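Local coordinates for TetR-family transcriptional regulator (Streptomyces coelicolor, PDB 2G7L), which probably binds operator DNA as a homodimer and regulates transcription, with a C-terminal helical domain that pairs the two chains, at the interface of chains A and B. Sequence-based numbering; all coordinates share one arbitrary frame. Chains: chain A/B, TetR-family transcriptional regulator.

Contact 1: the interface of chains A and B. Residues chain A 144, 147-148, 150-151, 221, 224-227; chain B 200, 203, 208-209, 212-213.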
loop_
_atom_site.group_PDB
_atom_site.type_symbol
_atom_site.label_atom_id
_atom_site.label_comp_id
_atom_site.label_asym_id
_atom_site.label_seq_id
_atom_site.Cartn_x
_atom_site.Cartn_y
_atom_site.Cartn_z
ATOM N N GLN A 144 18.692 6.117 8.205
ATOM C CA GLN A 144 18.172 6.141 6.848
ATOM C C GLN A 144 18.119 4.761 6.275
ATOM O O GLN A 144 17.212 4.412 5.459
ATOM C CB GLN A 144 19.030 7.034 5.959
ATOM C CG GLN A 144 18.852 8.492 6.339
ATOM C CD GLN A 144 19.998 9.406 5.862
ATOM O OE1 GLN A 144 20.515 10.191 6.644
ATOM N NE2 GLN A 144 20.339 9.331 4.591
ATOM N N TRP A 147 14.869 3.113 8.374
ATOM C CA TRP A 147 13.584 3.579 7.849
ATOM C C TRP A 147 13.455 3.311 6.357
ATOM O O TRP A 147 12.351 3.063 5.841
ATOM C CB TRP A 147 13.368 5.044 8.211
ATOM C CG TRP A 147 13.139 5.282 9.688
ATOM C CD1 TRP A 147 13.442 4.450 10.697
ATOM C CD2 TRP A 147 12.559 6.458 10.293
ATOM N NE1 TRP A 147 13.125 5.049 11.947
ATOM C CE2 TRP A 147 12.586 6.281 11.693
ATOM C CE3 TRP A 147 11.997 7.630 9.776
ATOM C CZ2 TRP A 147 12.064 7.243 12.594
ATOM C CZ3 TRP A 147 11.516 8.574 10.654
ATOM C CH2 TRP A 147 11.552 8.383 12.040
ATOM N N GLY A 148 14.581 3.245 5.650
ATOM C CA GLY A 148 14.537 3.003 4.236
ATOM C C GLY A 148 14.076 1.629 3.813
ATOM O O GLY A 148 13.352 1.456 2.839
ATOM N N ASP A 150 12.047 -0.474 5.377
ATOM C CA ASP A 150 10.583 -0.398 5.561
ATOM C C ASP A 150 9.871 0.234 4.351
ATOM O O ASP A 150 8.923 -0.340 3.768
ATOM C CB ASP A 150 10.312 0.428 6.823
ATOM C CG ASP A 150 10.218 -0.446 8.096
ATOM O OD1 ASP A 150 10.910 -1.509 8.157
ATOM O OD2 ASP A 150 9.434 -0.080 9.033
ATOM N N LYS A 151 10.386 1.379 3.884
ATOM C CA LYS A 151 9.832 2.072 2.716
ATOM C C LYS A 151 9.993 1.313 1.445
ATOM O O LYS A 151 9.066 1.270 0.654
ATOM C CB LYS A 151 10.458 3.486 2.552
ATOM C CG LYS A 151 9.738 4.484 3.466
ATOM C CD LYS A 151 10.499 4.923 4.722
ATOM C CE LYS A 151 9.570 5.160 6.064
ATOM N NZ LYS A 151 9.947 4.022 7.064
ATOM N N ILE A 221 16.197 7.949 -0.096
ATOM C CA ILE A 221 16.605 7.394 1.213
ATOM C C ILE A 221 18.060 7.803 1.558
ATOM O O ILE A 221 18.348 8.306 2.667
ATOM C CB ILE A 221 16.460 5.863 1.249
ATOM C CG1 ILE A 221 14.965 5.453 1.276
ATOM C CG2 ILE A 221 17.267 5.241 2.470
ATOM C CD1 ILE A 221 14.757 4.024 0.773
ATOM N N THR A 224 18.304 11.780 2.410
ATOM C CA THR A 224 17.408 12.491 3.333
ATOM C C THR A 224 17.617 12.047 4.758
ATOM O O THR A 224 17.299 10.937 5.093
ATOM C CB THR A 224 15.893 12.251 2.967
ATOM O OG1 THR A 224 15.661 12.459 1.568
ATOM C CG2 THR A 224 15.014 13.138 3.764
ATOM N N PRO A 225 18.168 12.913 5.609
ATOM C CA PRO A 225 18.320 12.637 7.041
ATOM C C PRO A 225 16.980 12.386 7.752
ATOM O O PRO A 225 15.953 13.028 7.412
ATOM C CB PRO A 225 18.933 13.931 7.582
ATOM C CG PRO A 225 19.616 14.535 6.414
ATOM C CD PRO A 225 18.746 14.226 5.238
ATOM N N VAL A 226 16.994 11.448 8.709
ATOM C CA VAL A 226 15.887 11.274 9.603
ATOM C C VAL A 226 15.939 12.201 10.800
ATOM O O VAL A 226 16.927 12.219 11.562
ATOM C CB VAL A 226 15.426 9.761 9.863
ATOM C CG1 VAL A 226 16.072 8.813 8.986
ATOM C CG2 VAL A 226 15.379 9.387 11.267
ATOM N N PRO A 227 14.912 13.070 10.905
ATOM C CA PRO A 227 14.911 14.067 11.960
ATOM C C PRO A 227 14.741 13.409 13.288
ATOM O O PRO A 227 14.487 12.202 13.353
ATOM C CB PRO A 227 13.697 14.957 11.605
ATOM C CG PRO A 227 13.547 14.781 10.137
ATOM C CD PRO A 227 13.746 13.242 10.023
ATOM N N LEU B 200 16.066 1.866 15.886
ATOM C CA LEU B 200 15.457 2.726 14.853
ATOM C C LEU B 200 14.632 1.948 13.821
ATOM O O LEU B 200 13.694 2.505 13.238
ATOM C CB LEU B 200 16.502 3.622 14.133
ATOM C CG LEU B 200 16.897 4.938 14.802
ATOM C CD1 LEU B 200 17.906 5.685 13.945
ATOM C CD2 LEU B 200 15.705 5.832 15.090
ATOM N N ALA B 203 11.489 2.207 15.485
ATOM C CA ALA B 203 11.124 3.500 16.086
ATOM C C ALA B 203 10.389 4.539 15.190
ATOM O O ALA B 203 10.369 4.449 13.928
ATOM C CB ALA B 203 12.340 4.129 16.803
ATOM N N ASP B 208 5.955 10.728 12.232
ATOM C CA ASP B 208 7.417 10.880 12.022
ATOM C C ASP B 208 7.796 10.201 10.704
ATOM O O ASP B 208 8.439 10.792 9.893
ATOM C CB ASP B 208 8.188 10.291 13.187
ATOM C CG ASP B 208 8.145 11.171 14.437
ATOM O OD1 ASP B 208 8.086 12.449 14.334
ATOM O OD2 ASP B 208 8.201 10.556 15.542
ATOM N N ARG B 209 7.306 8.991 10.476
ATOM C CA ARG B 209 7.658 8.217 9.301
ATOM C C ARG B 209 7.127 8.863 8.049
ATOM O O ARG B 209 7.739 8.821 7.011
ATOM C CB ARG B 209 7.121 6.786 9.454
ATOM C CG ARG B 209 7.722 5.989 10.691
ATOM C CD ARG B 209 9.067 5.458 10.325
ATOM N NE ARG B 209 9.609 4.493 11.276
ATOM C CZ ARG B 209 10.088 3.314 10.924
ATOM N NH1 ARG B 209 10.520 2.499 11.874
ATOM N NH2 ARG B 209 10.120 2.945 9.624
ATOM N N TRP B 212 9.137 12.047 7.190
ATOM C CA TRP B 212 10.314 11.541 6.469
ATOM C C TRP B 212 10.003 10.997 5.071
ATOM O O TRP B 212 10.684 11.348 4.141
ATOM C CB TRP B 212 11.048 10.460 7.326
ATOM C CG TRP B 212 12.367 10.086 6.748
ATOM C CD1 TRP B 212 13.478 10.876 6.685
ATOM C CD2 TRP B 212 12.721 8.840 6.107
ATOM N NE1 TRP B 212 14.490 10.219 6.058
ATOM C CE2 TRP B 212 14.078 8.963 5.702
ATOM C CE3 TRP B 212 12.024 7.637 5.837
ATOM C CZ2 TRP B 212 14.765 7.942 5.042
ATOM C CZ3 TRP B 212 12.684 6.639 5.143
ATOM C CH2 TRP B 212 14.067 6.780 4.784
ATOM N N SER B 213 9.010 10.119 4.855
ATOM C CA SER B 213 8.951 9.642 3.453
ATOM C C SER B 213 8.471 10.683 2.419
ATOM O O SER B 213 8.758 10.605 1.180
ATOM C CB SER B 213 8.160 8.353 3.335
ATOM O OG SER B 213 6.836 8.592 3.633
#
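This is a two-fold symmetric homodimer interface of the TetR type, in which the C-terminal helical domains of two chains pack together, probably as the biological dimer. Helix 142-161 and the tail after helix 206-223 of chain A receive helix 206-223 of chain B. B:Trp212 carries much of the contact. Its CG lies anti to the backbone N (chi1 -170°), which sends the indole across to chain A. The ring NH bonds A:Thr224 O, NE1 to O 3.1 Å. The oxygen lies in the indole plane, but the donor sits above the carbonyl plane. A:Val226 CG1 covers one face near the five-membered ring, 3.9 Å from its centroid. A:Trp147 CB lies over the six-membered ring, and A:Ile221 CG1 meets CH2 at 3.9 Å. An alanine in place of B:Trp212 would remove the indole and would probably loosen this packing and lose the bond to the A:Thr224 carbonyl. A:Trp147 answers from chain A, its CG beside the backbone N (chi1 -69°). The guanidinium of B:Arg209 stacks on one face of its indole, the planes 7° apart, with NE 3.5 Å from the five-membered-ring centroid in a cation-pi contact. A:Val226 CG2 lies over the opposite face. B:Arg209 is held flat from its own chain: NE and NH1 both grip B:Ala203 O, each at 2.8 Å. Its NH2 forms a long salt bridge to A:Asp150 OD2, 3.2 Å, with weak hydrogen-bond geometry. The amine of A:Lys151 curls back onto its own helix, NZ to A:Trp147 O 2.9 Å, on a carbonyl lone pair. NZ also lies 2.8 Å from B:Arg209 NH2 at the guanidinium edge; these normally cationic donors would probably repel unless A:Lys151 is neutral or A:Asp150 offsets it.

Contact 2: the interface of chains A and B. Residues chain A 125, 128-129, 132-133, 136, 142, 145-146, 149; chain B 183, 191, 193-194, 197, 201.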
loop_
_atom_site.group_PDB
_atom_site.type_symbol
_atom_site.label_atom_id
_atom_site.label_comp_id
_atom_site.label_asym_id
_atom_site.label_seq_id
_atom_site.Cartn_x
_atom_site.Cartn_y
_atom_site.Cartn_z
ATOM N N LEU A 125 12.258 -12.189 8.309
ATOM C CA LEU A 125 13.442 -11.722 9.031
ATOM C C LEU A 125 14.753 -11.884 8.214
ATOM O O LEU A 125 15.646 -11.051 8.327
ATOM C CB LEU A 125 13.548 -12.439 10.397
ATOM C CG LEU A 125 12.994 -11.635 11.580
ATOM C CD1 LEU A 125 11.554 -11.181 11.301
ATOM C CD2 LEU A 125 13.067 -12.516 12.819
ATOM N N VAL A 128 14.494 -9.178 5.468
ATOM C CA VAL A 128 14.860 -7.884 6.016
ATOM C C VAL A 128 16.347 -7.730 6.329
ATOM O O VAL A 128 16.924 -6.692 6.003
ATOM C CB VAL A 128 13.836 -7.173 7.070
ATOM C CG1 VAL A 128 12.435 -7.813 7.188
ATOM C CG2 VAL A 128 14.471 -6.535 8.357
ATOM N N GLU A 129 16.964 -8.783 6.906
ATOM C CA GLU A 129 18.398 -8.764 7.259
ATOM C C GLU A 129 19.217 -8.446 5.994
ATOM O O GLU A 129 20.079 -7.625 6.003
ATOM C CB GLU A 129 18.793 -10.159 7.859
ATOM C CG GLU A 129 20.282 -10.383 7.954
ATOM C CD GLU A 129 20.855 -9.608 9.084
ATOM O OE1 GLU A 129 20.022 -9.127 9.891
ATOM O OE2 GLU A 129 22.129 -9.453 9.159
ATOM N N LEU A 132 18.673 -4.943 4.476
ATOM C CA LEU A 132 19.357 -4.000 5.320
ATOM C C LEU A 132 20.895 -3.994 5.060
ATOM O O LEU A 132 21.546 -2.918 5.003
ATOM C CB LEU A 132 19.119 -4.375 6.767
ATOM C CG LEU A 132 17.928 -3.917 7.570
ATOM C CD1 LEU A 132 17.856 -4.676 8.923
ATOM C CD2 LEU A 132 18.046 -2.471 7.866
ATOM N N GLU A 133 21.441 -5.204 4.905
ATOM C CA GLU A 133 22.865 -5.427 4.637
ATOM C C GLU A 133 23.304 -4.688 3.378
ATOM O O GLU A 133 24.302 -3.985 3.365
ATOM C CB GLU A 133 23.051 -6.939 4.385
ATOM C CG GLU A 133 24.450 -7.488 4.594
ATOM C CD GLU A 133 24.592 -8.907 3.998
ATOM O OE1 GLU A 133 25.622 -9.133 3.316
ATOM O OE2 GLU A 133 23.667 -9.772 4.143
ATOM N N ALA A 136 22.817 -0.828 3.446
ATOM C CA ALA A 136 23.830 -0.226 4.346
ATOM C C ALA A 136 25.206 0.101 3.621
ATOM O O ALA A 136 25.920 1.022 4.043
ATOM C CB ALA A 136 24.071 -1.165 5.562
ATOM N N GLY A 142 22.741 5.168 9.541
ATOM C CA GLY A 142 21.998 3.952 9.903
ATOM C C GLY A 142 20.492 4.226 10.039
ATOM O O GLY A 142 19.681 3.338 9.746
ATOM N N VAL A 145 19.094 3.926 6.641
ATOM C CA VAL A 145 18.966 2.536 6.138
ATOM C C VAL A 145 17.835 1.752 6.854
ATOM O O VAL A 145 17.186 0.978 6.234
ATOM C CB VAL A 145 20.323 1.776 5.840
ATOM C CG1 VAL A 145 21.610 2.619 6.059
ATOM C CG2 VAL A 145 20.342 0.327 6.226
ATOM N N ALA A 146 17.604 2.053 8.119
ATOM C CA ALA A 146 16.602 1.419 8.958
ATOM C C ALA A 146 15.166 1.797 8.510
ATOM O O ALA A 146 14.369 0.904 8.273
ATOM C CB ALA A 146 16.850 1.851 10.459
ATOM N N VAL A 149 14.539 0.591 4.471
ATOM C CA VAL A 149 14.141 -0.756 4.032
ATOM C C VAL A 149 12.615 -0.974 4.276
ATOM O O VAL A 149 12.023 -1.633 3.498
ATOM C CB VAL A 149 14.972 -1.899 4.773
ATOM C CG1 VAL A 149 16.506 -1.833 4.352
ATOM C CG2 VAL A 149 14.877 -1.690 6.232
ATOM N N LEU B 183 11.671 -8.816 15.525
ATOM C CA LEU B 183 12.834 -7.985 15.232
ATOM C C LEU B 183 13.606 -7.704 16.530
ATOM O O LEU B 183 14.830 -7.881 16.550
ATOM C CB LEU B 183 12.451 -6.677 14.530
ATOM C CG LEU B 183 12.471 -6.434 12.996
ATOM C CD1 LEU B 183 13.144 -7.517 12.058
ATOM C CD2 LEU B 183 11.191 -5.896 12.412
ATOM N N HIS B 191 21.458 -12.464 12.889
ATOM C CA HIS B 191 20.872 -11.330 12.175
ATOM C C HIS B 191 21.589 -10.043 12.606
ATOM O O HIS B 191 20.990 -9.205 13.290
ATOM C CB HIS B 191 19.389 -11.210 12.539
ATOM C CG HIS B 191 18.544 -12.326 12.018
ATOM N ND1 HIS B 191 18.105 -13.350 12.815
ATOM C CD2 HIS B 191 18.037 -12.568 10.780
ATOM C CE1 HIS B 191 17.381 -14.191 12.090
ATOM N NE2 HIS B 191 17.317 -13.739 10.851
ATOM N N ALA B 193 22.785 -7.411 10.867
ATOM C CA ALA B 193 22.281 -6.167 10.224
ATOM C C ALA B 193 21.043 -5.704 10.982
ATOM O O ALA B 193 20.952 -4.527 11.307
ATOM C CB ALA B 193 22.005 -6.366 8.732
ATOM N N ILE B 194 20.146 -6.620 11.370
ATOM C CA ILE B 194 18.969 -6.226 12.195
ATOM C C ILE B 194 19.381 -5.655 13.538
ATOM O O ILE B 194 18.904 -4.584 13.946
ATOM C CB ILE B 194 17.938 -7.340 12.355
ATOM C CG1 ILE B 194 17.323 -7.685 10.976
ATOM C CG2 ILE B 194 16.848 -6.909 13.342
ATOM C CD1 ILE B 194 16.468 -9.030 10.898
ATOM N N HIS B 197 20.711 -2.151 13.449
ATOM C CA HIS B 197 19.733 -1.095 13.107
ATOM C C HIS B 197 18.545 -0.931 14.065
ATOM O O HIS B 197 17.640 -0.143 13.807
ATOM C CB HIS B 197 19.303 -1.268 11.682
ATOM C CG HIS B 197 20.415 -1.009 10.704
ATOM N ND1 HIS B 197 21.172 -2.018 10.150
ATOM C CD2 HIS B 197 20.888 0.145 10.175
ATOM C CE1 HIS B 197 22.050 -1.505 9.307
ATOM N NE2 HIS B 197 21.899 -0.190 9.305
ATOM N N LEU B 201 14.979 0.686 13.584
ATOM C CA LEU B 201 14.261 -0.144 12.623
ATOM C C LEU B 201 12.744 -0.202 13.005
ATOM O O LEU B 201 11.860 -0.258 12.153
ATOM C CB LEU B 201 14.889 -1.516 12.599
ATOM C CG LEU B 201 14.380 -2.572 11.632
ATOM C CD1 LEU B 201 14.342 -1.918 10.288
ATOM C CD2 LEU B 201 15.263 -3.823 11.623
#
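A:Glu129 reaches from helix 122-136 of chain A to the start of helix 192-197 in chain B. Its CG is anti to the backbone N (chi1 166°) and the chain bends at chi2 (75°), so the carboxylate meets two successive backbone NH groups. OE2 takes B:Ala193 N at 2.7 Å and OE1 takes B:Ile194 N at 2.9 Å. Both oxygens use their syn lone pairs, a forked grip that fixes the rotation of the carboxylate. The carboxylate thus caps the helix start, where the helix dipole would probably favour its negative charge. B:His191 lies beside it, with A:Glu129 CB at the edge of the imidazole. A:Leu132, one turn further along, crosses B:Ile194 at about a right angle; its CD1 branch meets B:Ile194 CG1 at 3.7 Å. The same branch touches B:Leu201 CD2 at 3.8 Å. The other branch, CD2, points tip to tip at B:His197 and sits over one face of the imidazole, toward its rim. That ring is turned by its own helix: ND1 donates to B:Ala193 O, 2.8 Å, with the oxygen close to the ring plane. A:Val145 CG2 comes obliquely over the same face, toward NE2, 3.5 Å from it, and the ring CD2 lies near the A:Gly142 carbonyl. B:Leu201, with CG anti to the backbone N (chi1 -177°), turns CD1 toward A:Ala146 O. At the other end, A:Val128 CG2 and B:Leu183 CD1 meet tip to tip, 4.1 Å apart. This homodimer patch clasps the short helix 192-197 of one chain against helices 122-136 and 142-161 of its partner.

The C-alpha centres of contact 1 and contact 2 lie about 13 Å apart, so the two are neighbouring parts of one dimer interface. They share helix 142-161 of chain A: A:Gln144, A:Trp147 and A:Lys151 belong to contact 1, and A:Val145, A:Ala146 and A:Val149 to contact 2. On chain B the loop around B:Leu200 and B:Leu201 leads from one contact to the other, joining helix 192-197 to helix 206-223. Two-fold symmetry repeats both with the chains exchanged. The dimer is therefore held over a broad surface, which may set the spacing of the two DNA-binding domains.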